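PDB 3FDJ: DegV family protein from Eubacterium eligens, which is of unknown function but probably binds fatty acids, as characterised members of the DegV family do. Local coordinates for residues Val7-Cys12 with Val81-Gly86; Gly56-Ala61 with Leu162-Gln167; Ala166-Val171 with Ser263-Arg268. All blocks are in the same frame, centred on the assembly; numbering follows the deposited sequence.

How the contacts relate
Contacts 2 and 3 form one cluster, their centres about 5 Å apart: both use helix 163-167, share A166 and Q167, and are tied by probable hydrogen bonds between S58 and Y264 and between T60 and Y265. Contact 1 lies deeper, its centre about 18 Å from that of contact 2 and about 16 Å from that of contact 3, but it reaches the same sheet as contact 2. Hexaethylene glycol, probably from the crystallisation liquor, is found about 4 Å from the side chain of I83 and about 3 Å from that of R170, so contacts 1 and 3 may each border a pocket. The sodium ion is about 13 Å from the side chain of N164.

Contact 1: Val7-Cys12 with Val81-Gly86; sequences VADSAC and VTITAG
The flat carboxylate of D9 reaches across to T82 and I83, with an N-H held at each oxygen and carbon packed off both sides of its plane. OD2 takes the backbone N-H of I83 on its syn lone pair, with I83 N to D9 OD2 at 2.8 Å and an N-H...O angle of 162°. OD1 turns its anti lone pair back to its own chain, where A11 N donates over 2.9 Å to D9 OD1 and closes an Asx turn. Off one side of the carboxylate lies the methyl of I83, its CG2 3.3 Å from D9 OD2 in the conformer given; off the other lies the backbone of T82, its CA 3.2 Å from the same oxygen. With chi1 at 69°, D9 CG stands where the carboxylate can reach both A11 N and I83 N. Two N-H groups from different chain segments thus fix the rotation of the carboxylate and brace the end of one strand against the next.

Behind it the strands run parallel. V81 N donates to V7 O at 2.8 Å, and V81 O receives the longer bond from D9 N at 3.3 Å. A8 and V81 set their CB atoms on one face of the sheet, against L126 of helix 120-134. Past the strand end the contact becomes apolar, A11 CB meeting I83 CD1 at 3.8 Å in that conformer. T90 of helix 90-102 packs on both D9 and I83.

Strands 5-9 and 77-82 are parallel neighbours in a sheet with helices packed against it, and the contact gathers their C-terminal ends. Loops at such ends commonly form binding sites in alpha/beta folds; here 81-86 leads out beside a bound hexaethylene glycol, in keeping with the ligand pocket known from DegV relatives.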
ATOM      1  N   VAL A   7      -9.262   9.351  -4.727  1.00  8.66           N
ATOM      2  CA  VAL A   7      -9.742   7.975  -4.825  1.00  8.59           C
ATOM      3  C   VAL A   7      -8.528   7.057  -4.774  1.00  9.28           C
ATOM      4  O   VAL A   7      -7.458   7.400  -5.323  1.00  9.23           O
ATOM      5  CB  VAL A   7     -10.536   7.755  -6.141  1.00  9.39           C
ATOM      6  CG1 VAL A   7     -11.067   6.325  -6.255  1.00  9.55           C
ATOM      7  CG2 VAL A   7     -11.739   8.739  -6.241  1.00  7.98           C
ATOM      8  N   ALA A   8      -8.662   5.910  -4.111  1.00  7.99           N
ATOM      9  CA  ALA A   8      -7.577   4.929  -4.118  1.00  8.71           C
ATOM     10  C   ALA A   8      -8.133   3.541  -4.056  1.00  9.60           C
ATOM     11  O   ALA A   8      -9.206   3.324  -3.515  1.00  9.83           O
ATOM     12  CB  ALA A   8      -6.630   5.166  -2.934  1.00  7.72           C
ATOM     13  N   ASP A   9      -7.407   2.569  -4.602  1.00 10.02           N
ATOM     14  CA  ASP A   9      -7.777   1.211  -4.304  1.00 11.34           C
ATOM     15  C   ASP A   9      -7.482   0.845  -2.839  1.00 10.80           C
ATOM     16  O   ASP A   9      -6.684   1.495  -2.145  1.00 10.06           O
ATOM     17  CB  ASP A   9      -7.180   0.228  -5.281  1.00 12.10           C
ATOM     18  CG  ASP A   9      -5.715   0.108  -5.136  1.00 15.69           C
ATOM     19  OD1 ASP A   9      -5.269  -0.374  -4.050  1.00 21.77           O
ATOM     20  OD2 ASP A   9      -5.006   0.449  -6.119  1.00 20.58           O
ATOM     21  N   SER A  10      -8.138  -0.220  -2.394  1.00  9.56           N
ATOM     22  CA  SER A  10      -8.122  -0.625  -0.988  1.00  9.95           C
ATOM     23  C   SER A  10      -6.753  -1.128  -0.496  1.00 10.63           C
ATOM     24  O   SER A  10      -6.573  -1.321   0.700  1.00 11.05           O
ATOM     25  CB  SER A  10      -9.201  -1.692  -0.748  1.00  9.50           C
ATOM     26  OG  SER A  10      -8.869  -2.921  -1.384  1.00 10.01           O
ATOM     27  N   ALA A  11      -5.788  -1.300  -1.400  1.00 11.14           N
ATOM     28  CA  ALA A  11      -4.399  -1.566  -0.986  1.00 11.37           C
ATOM     29  C   ALA A  11      -3.798  -0.401  -0.191  1.00 11.45           C
ATOM     30  O   ALA A  11      -2.738  -0.575   0.408  1.00 12.11           O
ATOM     31  CB  ALA A  11      -3.524  -1.901  -2.163  1.00 10.86           C
ATOM     32  N   CYS A  12      -4.456   0.760  -0.179  1.00 10.93           N
ATOM     33  CA  CYS A  12      -3.998   1.891   0.635  1.00 11.62           C
ATOM     34  C   CYS A  12      -4.283   1.716   2.133  1.00 12.22           C
ATOM     35  O   CYS A  12      -3.794   2.492   2.950  1.00 12.26           O
ATOM     36  CB  CYS A  12      -4.602   3.197   0.134  1.00 11.70           C
ATOM     37  SG  CYS A  12      -6.322   3.390   0.510  1.00 14.05           S
ATOM     38  N   VAL A  81      -5.184   7.057  -6.850  1.00  8.64           N
ATOM     39  CA  VAL A  81      -3.902   6.401  -6.541  1.00  8.78           C
ATOM     40  C   VAL A  81      -4.092   4.892  -6.598  1.00  8.98           C
ATOM     41  O   VAL A  81      -5.039   4.360  -6.018  1.00  9.01           O
ATOM     42  CB  VAL A  81      -3.367   6.845  -5.171  1.00  9.07           C
ATOM     43  CG1 VAL A  81      -1.994   6.180  -4.864  1.00  9.30           C
ATOM     44  CG2 VAL A  81      -3.248   8.387  -5.121  1.00  8.33           C
ATOM     45  N   THR A  82      -3.232   4.208  -7.342  1.00  9.10           N
ATOM     46  CA  THR A  82      -3.348   2.765  -7.476  1.00  9.39           C
ATOM     47  C   THR A  82      -2.096   2.043  -6.991  1.00  9.59           C
ATOM     48  O   THR A  82      -1.013   2.594  -6.952  1.00  9.96           O
ATOM     49  CB  THR A  82      -3.636   2.281  -8.932  1.00  9.82           C
ATOM     50  OG1 THR A  82      -2.459   2.378  -9.741  1.00 10.64           O
ATOM     51  CG2 THR A  82      -4.803   3.083  -9.607  1.00 10.88           C
ATOM     52  N   ILE A  83      -2.289   0.792  -6.604  0.50  9.48           N
ATOM     53  CA  ILE A  83      -1.201  -0.143  -6.352  0.50  9.44           C
ATOM     54  C   ILE A  83      -0.391  -0.306  -7.650  0.50  9.15           C
ATOM     55  O   ILE A  83      -0.909  -0.125  -8.763  0.50  8.04           O
ATOM     56  CB  ILE A  83      -1.788  -1.479  -5.827  0.50  9.63           C
ATOM     57  CG1 ILE A  83      -0.703  -2.556  -5.565  0.50  9.22           C
ATOM     58  CG2 ILE A  83      -2.825  -1.982  -6.781  0.50 10.87           C
ATOM     59  CD1 ILE A  83      -1.216  -3.681  -4.665  0.50 10.50           C
ATOM     60  N   THR A  84       0.893  -0.603  -7.490  1.00  9.09           N
ATOM     61  CA  THR A  84       1.825  -0.741  -8.590  1.00  9.27           C
ATOM     62  C   THR A  84       1.292  -1.479  -9.825  1.00  8.68           C
ATOM     63  O   THR A  84       0.765  -2.610  -9.765  1.00  8.44           O
ATOM     64  CB  THR A  84       3.136  -1.408  -8.119  1.00  9.29           C
ATOM     65  OG1 THR A  84       3.987  -1.599  -9.252  1.00 11.97           O
ATOM     66  CG2 THR A  84       2.874  -2.743  -7.410  1.00 10.86           C
ATOM     67  N   ALA A  85       1.455  -0.820 -10.965  1.00  8.04           N
ATOM     68  CA  ALA A  85       1.140  -1.429 -12.245  1.00  9.12           C
ATOM     69  C   ALA A  85       2.095  -2.586 -12.532  1.00 10.51           C
ATOM     70  O   ALA A  85       1.836  -3.416 -13.398  1.00 12.10           O
ATOM     71  CB  ALA A  85       1.228  -0.384 -13.349  1.00  8.78           C
ATOM     72  N   GLY A  86       3.197  -2.644 -11.798  1.00 11.05           N
ATOM     73  CA  GLY A  86       4.173  -3.701 -11.953  1.00 12.18           C
ATOM     74  C   GLY A  86       3.735  -5.028 -11.381  1.00 13.66           C
ATOM     75  O   GLY A  86       4.362  -6.055 -11.688  1.00 16.02           O
TER

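Contact 2: Gly56-Ala61 with Leu162-Gln167; sequences GRSYTA and LHNLAQ
The amide of Q167 meets the backbone of S58 where the two halves of the two-domain DegV fold come together: the chain entering strand 59-61 of the one sheet lies against helix 163-167, which follows strand 153-159 of the other. S58 N donates to Q167 OE1 at 3.2 Å. The bond is fairly straight at the hydrogen, 160°, but the donor stands above the amide carbonyl plane, 48° out of it. R57 CA lies beside the same oxygen, 3.4 Å from Q167 OE1. At the other arm of the amide, Q167 NE2 is 3.2 Å from S58 OG.

A water gathers the polar groups at this edge. It donates to G56 O, bonds with S58 OG and accepts from Q167 NE2, so the gap between residues 56-58 and the helix is bridged by solvent as well as by the direct bond. S58 OG has a further partner in Y264 of helix 260-266, which ties the serine to the other domain.

The glutamine is set in place from within its own helix. Its CG lies between the backbone N and the carbonyl carbon, chi1 75°, and the chain runs on extended toward S58. N164, one turn earlier, accepts from the amide while its ND2 is spent on the backbone oxygen of Y264; N164 N is held in turn by E267. The amide can therefore keep OE1 toward S58 N: Q167 NE2 to N164 OD1 is 3.0 Å, and that oxygen lies nearly in the amide plane of the glutamine.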
ATOM      1  N   GLY A  56      -6.463 -25.184  -0.655  1.00 21.93           N
ATOM      2  CA  GLY A  56      -6.448 -24.884  -2.081  1.00 20.61           C
ATOM      3  C   GLY A  56      -5.880 -23.516  -2.429  1.00 19.41           C
ATOM      4  O   GLY A  56      -5.340 -22.807  -1.575  1.00 19.23           O
ATOM      5  N   ARG A  57      -6.004 -23.149  -3.695  0.50 18.27           N
ATOM      6  CA  ARG A  57      -5.479 -21.887  -4.173  0.50 17.65           C
ATOM      7  C   ARG A  57      -6.384 -20.746  -3.746  0.50 16.23           C
ATOM      8  O   ARG A  57      -7.573 -20.937  -3.526  0.50 15.68           O
ATOM      9  CB  ARG A  57      -5.369 -21.912  -5.694  0.50 17.92           C
ATOM     10  CG  ARG A  57      -4.427 -22.990  -6.208  0.50 18.90           C
ATOM     11  CD  ARG A  57      -4.698 -23.325  -7.659  0.50 19.62           C
ATOM     12  NE  ARG A  57      -5.569 -24.492  -7.815  0.50 20.79           N
ATOM     13  CZ  ARG A  57      -6.876 -24.436  -8.064  0.50 19.99           C
ATOM     14  NH1 ARG A  57      -7.495 -23.275  -8.178  0.50 21.15           N
ATOM     15  NH2 ARG A  57      -7.569 -25.545  -8.205  0.50 19.99           N
ATOM     16  N   SER A  58      -5.802 -19.561  -3.620  1.00 15.02           N
ATOM     17  CA  SER A  58      -6.572 -18.357  -3.393  1.00 13.73           C
ATOM     18  C   SER A  58      -6.031 -17.291  -4.328  1.00 12.78           C
ATOM     19  O   SER A  58      -4.894 -17.387  -4.803  1.00 11.01           O
ATOM     20  CB  SER A  58      -6.512 -17.904  -1.935  1.00 13.75           C
ATOM     21  OG  SER A  58      -5.181 -17.847  -1.479  1.00 13.37           O
ATOM     22  N   TYR A  59      -6.870 -16.292  -4.574  1.00 12.14           N
ATOM     23  CA  TYR A  59      -6.686 -15.343  -5.661  1.00 12.54           C
ATOM     24  C   TYR A  59      -7.082 -13.952  -5.235  1.00 11.92           C
ATOM     25  O   TYR A  59      -7.822 -13.790  -4.275  1.00 12.54           O
ATOM     26  CB  TYR A  59      -7.599 -15.716  -6.828  1.00 13.26           C
ATOM     27  CG  TYR A  59      -7.490 -17.149  -7.267  1.00 14.39           C
ATOM     28  CD1 TYR A  59      -6.514 -17.541  -8.177  1.00 17.60           C
ATOM     29  CD2 TYR A  59      -8.335 -18.111  -6.754  1.00 16.13           C
ATOM     30  CE1 TYR A  59      -6.393 -18.866  -8.571  1.00 17.66           C
ATOM     31  CE2 TYR A  59      -8.238 -19.424  -7.150  1.00 17.72           C
ATOM     32  CZ  TYR A  59      -7.264 -19.793  -8.059  1.00 18.18           C
ATOM     33  OH  TYR A  59      -7.163 -21.104  -8.452  1.00 17.75           O
ATOM     34  N   THR A  60      -6.588 -12.944  -5.959  1.00 11.45           N
ATOM     35  CA  THR A  60      -7.078 -11.598  -5.809  1.00 10.89           C
ATOM     36  C   THR A  60      -7.533 -11.053  -7.158  1.00 11.36           C
ATOM     37  O   THR A  60      -7.096 -11.516  -8.212  1.00 11.34           O
ATOM     38  CB  THR A  60      -6.020 -10.649  -5.169  1.00 10.96           C
ATOM     39  OG1 THR A  60      -4.836 -10.583  -5.983  1.00 10.04           O
ATOM     40  CG2 THR A  60      -5.654 -11.153  -3.763  1.00 11.45           C
ATOM     41  N   ALA A  61      -8.405 -10.058  -7.110  1.00 11.34           N
ATOM     42  CA  ALA A  61      -8.913  -9.420  -8.323  1.00 11.62           C
ATOM     43  C   ALA A  61      -8.947  -7.913  -8.138  1.00 11.90           C
ATOM     44  O   ALA A  61      -9.282  -7.423  -7.056  1.00 10.82           O
ATOM     45  CB  ALA A  61     -10.306  -9.930  -8.634  1.00 11.50           C
ATOM     46  N   LEU A 162       5.594 -15.655   2.627  1.00  8.94           N
ATOM     47  CA  LEU A 162       5.382 -15.140   1.282  1.00  9.40           C
ATOM     48  C   LEU A 162       4.625 -16.152   0.430  1.00  9.38           C
ATOM     49  O   LEU A 162       4.693 -16.118  -0.791  1.00  9.78           O
ATOM     50  CB  LEU A 162       6.726 -14.767   0.635  1.00 10.03           C
ATOM     51  CG  LEU A 162       7.440 -13.579   1.309  1.00 10.98           C
ATOM     52  CD1 LEU A 162       8.291 -14.045   2.468  1.00 13.72           C
ATOM     53  CD2 LEU A 162       8.278 -12.801   0.306  1.00 14.21           C
ATOM     54  N   HIS A 163       3.846 -17.021   1.080  1.00  9.74           N
ATOM     55  CA  HIS A 163       3.146 -18.077   0.368  1.00 10.58           C
ATOM     56  C   HIS A 163       2.109 -17.510  -0.619  1.00  9.54           C
ATOM     57  O   HIS A 163       2.009 -17.970  -1.762  1.00  9.92           O
ATOM     58  CB  HIS A 163       2.466 -18.986   1.380  1.00 11.25           C
ATOM     59  CG  HIS A 163       1.628 -20.049   0.765  1.00 14.79           C
ATOM     60  ND1 HIS A 163       2.168 -21.146   0.137  1.00 18.30           N
ATOM     61  CD2 HIS A 163       0.282 -20.196   0.705  1.00 17.35           C
ATOM     62  CE1 HIS A 163       1.189 -21.918  -0.303  1.00 21.06           C
ATOM     63  NE2 HIS A 163       0.035 -21.370   0.038  1.00 19.24           N
ATOM     64  N   ASN A 164       1.341 -16.527  -0.173  1.00  8.58           N
ATOM     65  CA  ASN A 164       0.307 -15.936  -1.041  1.00  9.25           C
ATOM     66  C   ASN A 164       0.889 -15.148  -2.222  1.00  8.73           C
ATOM     67  O   ASN A 164       0.394 -15.238  -3.364  1.00  9.90           O
ATOM     68  CB  ASN A 164      -0.682 -15.108  -0.205  1.00  9.10           C
ATOM     69  CG  ASN A 164      -1.473 -15.966   0.763  1.00  9.68           C
ATOM     70  OD1 ASN A 164      -1.650 -17.163   0.537  1.00 11.93           O
ATOM     71  ND2 ASN A 164      -1.940 -15.367   1.851  1.00  8.93           N
ATOM     72  N   LEU A 165       1.945 -14.381  -1.975  1.00  8.88           N
ATOM     73  CA  LEU A 165       2.691 -13.766  -3.066  1.00  8.99           C
ATOM     74  C   LEU A 165       3.198 -14.812  -4.060  1.00  9.56           C
ATOM     75  O   LEU A 165       3.011 -14.676  -5.266  1.00  9.85           O
ATOM     76  CB  LEU A 165       3.878 -12.944  -2.543  1.00  8.85           C
ATOM     77  CG  LEU A 165       3.535 -11.617  -1.880  1.00  8.30           C
ATOM     78  CD1 LEU A 165       4.675 -11.205  -0.933  1.00 10.34           C
ATOM     79  CD2 LEU A 165       3.206 -10.526  -2.895  1.00  8.36           C
ATOM     80  N   ALA A 166       3.814 -15.869  -3.541  1.00  9.36           N
ATOM     81  CA  ALA A 166       4.423 -16.893  -4.375  1.00  9.84           C
ATOM     82  C   ALA A 166       3.385 -17.672  -5.168  1.00 10.15           C
ATOM     83  O   ALA A 166       3.587 -17.896  -6.362  1.00  9.77           O
ATOM     84  CB  ALA A 166       5.304 -17.851  -3.540  1.00  9.00           C
ATOM     85  N   GLN A 167       2.266 -18.057  -4.546  1.00 10.30           N
ATOM     86  CA  GLN A 167       1.285 -18.864  -5.279  1.00 10.92           C
ATOM     87  C   GLN A 167       0.610 -18.038  -6.362  1.00 11.50           C
ATOM     88  O   GLN A 167       0.088 -18.598  -7.309  1.00 11.34           O
ATOM     89  CB  GLN A 167       0.239 -19.504  -4.356  1.00 12.01           C
ATOM     90  CG  GLN A 167      -0.812 -18.553  -3.819  1.00 13.22           C
ATOM     91  CD  GLN A 167      -1.941 -19.262  -3.082  1.00 16.76           C
ATOM     92  OE1 GLN A 167      -2.640 -20.113  -3.656  1.00 16.06           O
ATOM     93  NE2 GLN A 167      -2.154 -18.890  -1.822  1.00 15.30           N
TER
HETATM   94  O   HOH W   1      -4.611 -20.335  -0.500  1.00 15.23           O

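Contact 3: Ala166-Val171 with Ser263-Arg268; sequences AQNGRV and SYYAER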
ATOM      1  N   ALA A 166       3.814 -15.869  -3.541  1.00  9.36           N
ATOM      2  CA  ALA A 166       4.423 -16.893  -4.375  1.00  9.84           C
ATOM      3  C   ALA A 166       3.385 -17.672  -5.168  1.00 10.15           C
ATOM      4  O   ALA A 166       3.587 -17.896  -6.362  1.00  9.77           O
ATOM      5  CB  ALA A 166       5.304 -17.851  -3.540  1.00  9.00           C
ATOM      6  N   GLN A 167       2.266 -18.057  -4.546  1.00 10.30           N
ATOM      7  CA  GLN A 167       1.285 -18.864  -5.279  1.00 10.92           C
ATOM      8  C   GLN A 167       0.610 -18.038  -6.362  1.00 11.50           C
ATOM      9  O   GLN A 167       0.088 -18.598  -7.309  1.00 11.34           O
ATOM     10  CB  GLN A 167       0.239 -19.504  -4.356  1.00 12.01           C
ATOM     11  CG  GLN A 167      -0.812 -18.553  -3.819  1.00 13.22           C
ATOM     12  CD  GLN A 167      -1.941 -19.262  -3.082  1.00 16.76           C
ATOM     13  OE1 GLN A 167      -2.640 -20.113  -3.656  1.00 16.06           O
ATOM     14  NE2 GLN A 167      -2.154 -18.890  -1.822  1.00 15.30           N
ATOM     15  N   ASN A 168       0.633 -16.714  -6.216  1.00 11.23           N
ATOM     16  CA  ASN A 168       0.082 -15.814  -7.231  1.00 11.83           C
ATOM     17  C   ASN A 168       1.111 -15.251  -8.219  1.00 12.49           C
ATOM     18  O   ASN A 168       0.796 -14.331  -8.993  1.00 12.22           O
ATOM     19  CB  ASN A 168      -0.706 -14.690  -6.546  1.00 11.68           C
ATOM     20  CG  ASN A 168      -2.056 -15.162  -6.037  1.00 12.93           C
ATOM     21  OD1 ASN A 168      -2.988 -15.385  -6.826  1.00 14.64           O
ATOM     22  ND2 ASN A 168      -2.168 -15.344  -4.738  1.00 10.10           N
ATOM     23  N   GLY A 169       2.322 -15.809  -8.203  1.00 12.51           N
ATOM     24  CA  GLY A 169       3.377 -15.430  -9.139  1.00 13.49           C
ATOM     25  C   GLY A 169       3.972 -14.057  -8.908  1.00 14.46           C
ATOM     26  O   GLY A 169       4.531 -13.464  -9.832  1.00 14.98           O
ATOM     27  N   ARG A 170       3.864 -13.537  -7.689  1.00 14.25           N
ATOM     28  CA  ARG A 170       4.341 -12.177  -7.425  1.00 14.58           C
ATOM     29  C   ARG A 170       5.704 -12.087  -6.740  1.00 14.94           C
ATOM     30  O   ARG A 170       6.249 -10.985  -6.576  1.00 16.35           O
ATOM     31  CB  ARG A 170       3.255 -11.384  -6.692  1.00 14.60           C
ATOM     32  CG  ARG A 170       2.162 -11.068  -7.699  1.00 18.11           C
ATOM     33  CD  ARG A 170       0.888 -10.593  -7.121  1.00 20.63           C
ATOM     34  NE  ARG A 170       0.093 -10.064  -8.228  1.00 22.76           N
ATOM     35  CZ  ARG A 170      -1.070 -10.545  -8.655  1.00 23.80           C
ATOM     36  NH1 ARG A 170      -1.664  -9.972  -9.690  1.00 24.63           N
ATOM     37  NH2 ARG A 170      -1.662 -11.570  -8.049  1.00 25.02           N
ATOM     38  N   VAL A 171       6.259 -13.228  -6.360  1.00 14.52           N
ATOM     39  CA  VAL A 171       7.630 -13.292  -5.868  1.00 14.65           C
ATOM     40  C   VAL A 171       8.186 -14.638  -6.289  1.00 14.58           C
ATOM     41  O   VAL A 171       7.419 -15.593  -6.446  1.00 13.45           O
ATOM     42  CB  VAL A 171       7.685 -13.119  -4.319  1.00 14.97           C
ATOM     43  CG1 VAL A 171       7.325 -14.443  -3.605  1.00 13.37           C
ATOM     44  CG2 VAL A 171       9.037 -12.621  -3.869  1.00 16.81           C
ATOM     45  N   SER A 263      -3.240  -7.432   3.970  1.00 10.58           N
ATOM     46  CA  SER A 263      -3.202  -8.543   4.945  1.00  9.64           C
ATOM     47  C   SER A 263      -3.038  -9.879   4.230  1.00 10.15           C
ATOM     48  O   SER A 263      -2.284 -10.728   4.685  1.00  9.48           O
ATOM     49  CB  SER A 263      -4.436  -8.546   5.853  1.00 10.65           C
ATOM     50  OG  SER A 263      -4.465  -7.391   6.698  1.00  8.99           O
ATOM     51  N   TYR A 264      -3.690 -10.032   3.079  1.00  9.24           N
ATOM     52  CA  TYR A 264      -3.564 -11.260   2.293  1.00  9.65           C
ATOM     53  C   TYR A 264      -2.117 -11.482   1.813  1.00  9.80           C
ATOM     54  O   TYR A 264      -1.581 -12.571   1.974  1.00  9.18           O
ATOM     55  CB  TYR A 264      -4.555 -11.260   1.111  1.00  9.44           C
ATOM     56  CG  TYR A 264      -4.391 -12.430   0.186  1.00  8.27           C
ATOM     57  CD1 TYR A 264      -4.911 -13.672   0.533  1.00 10.52           C
ATOM     58  CD2 TYR A 264      -3.689 -12.322  -1.010  1.00  8.37           C
ATOM     59  CE1 TYR A 264      -4.728 -14.776  -0.276  1.00 10.16           C
ATOM     60  CE2 TYR A 264      -3.522 -13.446  -1.858  1.00  9.69           C
ATOM     61  CZ  TYR A 264      -4.047 -14.661  -1.475  1.00  9.21           C
ATOM     62  OH  TYR A 264      -3.899 -15.785  -2.248  1.00 10.68           O
ATOM     63  N   TYR A 265      -1.506 -10.453   1.237  1.00  9.63           N
ATOM     64  CA  TYR A 265      -0.192 -10.590   0.613  1.00 10.03           C
ATOM     65  C   TYR A 265       0.983 -10.434   1.574  1.00  9.83           C
ATOM     66  O   TYR A 265       2.022 -11.078   1.380  1.00  9.97           O
ATOM     67  CB  TYR A 265      -0.062  -9.630  -0.575  1.00  9.81           C
ATOM     68  CG  TYR A 265      -0.719 -10.148  -1.835  1.00  9.59           C
ATOM     69  CD1 TYR A 265      -0.284 -11.344  -2.425  1.00  8.61           C
ATOM     70  CD2 TYR A 265      -1.794  -9.469  -2.435  1.00 10.19           C
ATOM     71  CE1 TYR A 265      -0.888 -11.838  -3.582  1.00 10.03           C
ATOM     72  CE2 TYR A 265      -2.385  -9.956  -3.596  1.00  9.32           C
ATOM     73  CZ  TYR A 265      -1.924 -11.125  -4.163  1.00  8.85           C
ATOM     74  OH  TYR A 265      -2.525 -11.638  -5.290  1.00  8.44           O
ATOM     75  N   ALA A 266       0.842  -9.597   2.597  1.00  9.92           N
ATOM     76  CA  ALA A 266       1.900  -9.470   3.624  1.00 11.26           C
ATOM     77  C   ALA A 266       1.866 -10.593   4.656  1.00 10.93           C
ATOM     78  O   ALA A 266       2.896 -10.936   5.245  1.00 11.20           O
ATOM     79  CB  ALA A 266       1.850  -8.103   4.305  1.00  9.86           C
ATOM     80  N   GLU A 267       0.676 -11.144   4.867  1.00 10.99           N
ATOM     81  CA  GLU A 267       0.400 -12.272   5.773  1.00 11.17           C
ATOM     82  C   GLU A 267       0.554 -11.942   7.250  1.00 10.92           C
ATOM     83  O   GLU A 267       1.085 -10.906   7.626  1.00  8.78           O
ATOM     84  CB  GLU A 267       1.164 -13.534   5.369  1.00 12.27           C
ATOM     85  CG  GLU A 267       0.737 -13.993   3.986  1.00 14.89           C
ATOM     86  CD  GLU A 267       1.135 -15.416   3.648  1.00 18.55           C
ATOM     87  OE1 GLU A 267       0.907 -16.323   4.490  1.00 20.82           O
ATOM     88  OE2 GLU A 267       1.628 -15.621   2.511  1.00 17.21           O
ATOM     89  N   ARG A 268       0.023 -12.826   8.083  1.00 11.31           N
ATOM     90  CA  ARG A 268       0.071 -12.625   9.512  1.00 11.97           C
ATOM     91  C   ARG A 268       1.506 -12.386   9.948  1.00 11.29           C
ATOM     92  O   ARG A 268       2.425 -13.107   9.540  1.00 10.70           O
ATOM     93  CB  ARG A 268      -0.490 -13.850  10.240  1.00 12.71           C
ATOM     94  CG  ARG A 268      -1.187 -13.528  11.502  1.00 18.13           C
ATOM     95  CD  ARG A 268      -2.123 -14.683  11.879  1.00 21.10           C
ATOM     96  NE  ARG A 268      -3.483 -14.204  12.108  1.00 24.94           N
ATOM     97  CZ  ARG A 268      -4.585 -14.947  12.011  1.00 24.68           C
ATOM     98  NH1 ARG A 268      -4.521 -16.228  11.657  1.00 26.61           N
ATOM     99  NH2 ARG A 268      -5.766 -14.399  12.266  1.00 26.56           N
TER
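Y265, N168 and Y264 carry this contact, in which two tyrosines of helix 260-266 point at the end of helix 163-167. That helix closes in a Schellman motif: G169, with positive phi, donates to A166 O, and R170 N reaches back to L165 O. N168 and R170, on either side of G169, both direct their CB toward the tyrosines.

Y265 buries the most surface. Its hydroxyl touches both the side chain of N168 and that of R170, from directions roughly square to each other. R170 NH2 is 2.9 Å from Y265 OH, with the guanidinium and ring planes 71° apart, while N168 CG lies 3.6 Å from Y265 OH. The hydroxyl has its hydrogen bond with T60 of strand 59-61, and R170 is held separately through NE by the backbone oxygen of M87. A phenylalanine in place of Y265 would probably leave T60 OG1 without this hydrogen-bond partner and R170 NH2 without its close oxygen neighbour.

N168 sends its ND2 to the edge of the Y264 ring, near the ring plane. The bond is weak: N168 ND2 to Y264 OH is 3.1 Å with an N-H...O angle of 134°. The same nitrogen is held chiefly by N164 O, in the helix that N168 follows. Y264 OH is further occupied by S58, and Q167 NE2 flanks it at 3.6 Å from Y264 OH. Beside the arginine lies a bound hexaethylene glycol, about 3 Å away, so this corner may line the pocket between the domains. The two rings brace each other as well, Y264 CD2 standing 3.5 Å above the plane of the Y265 ring, over its centre.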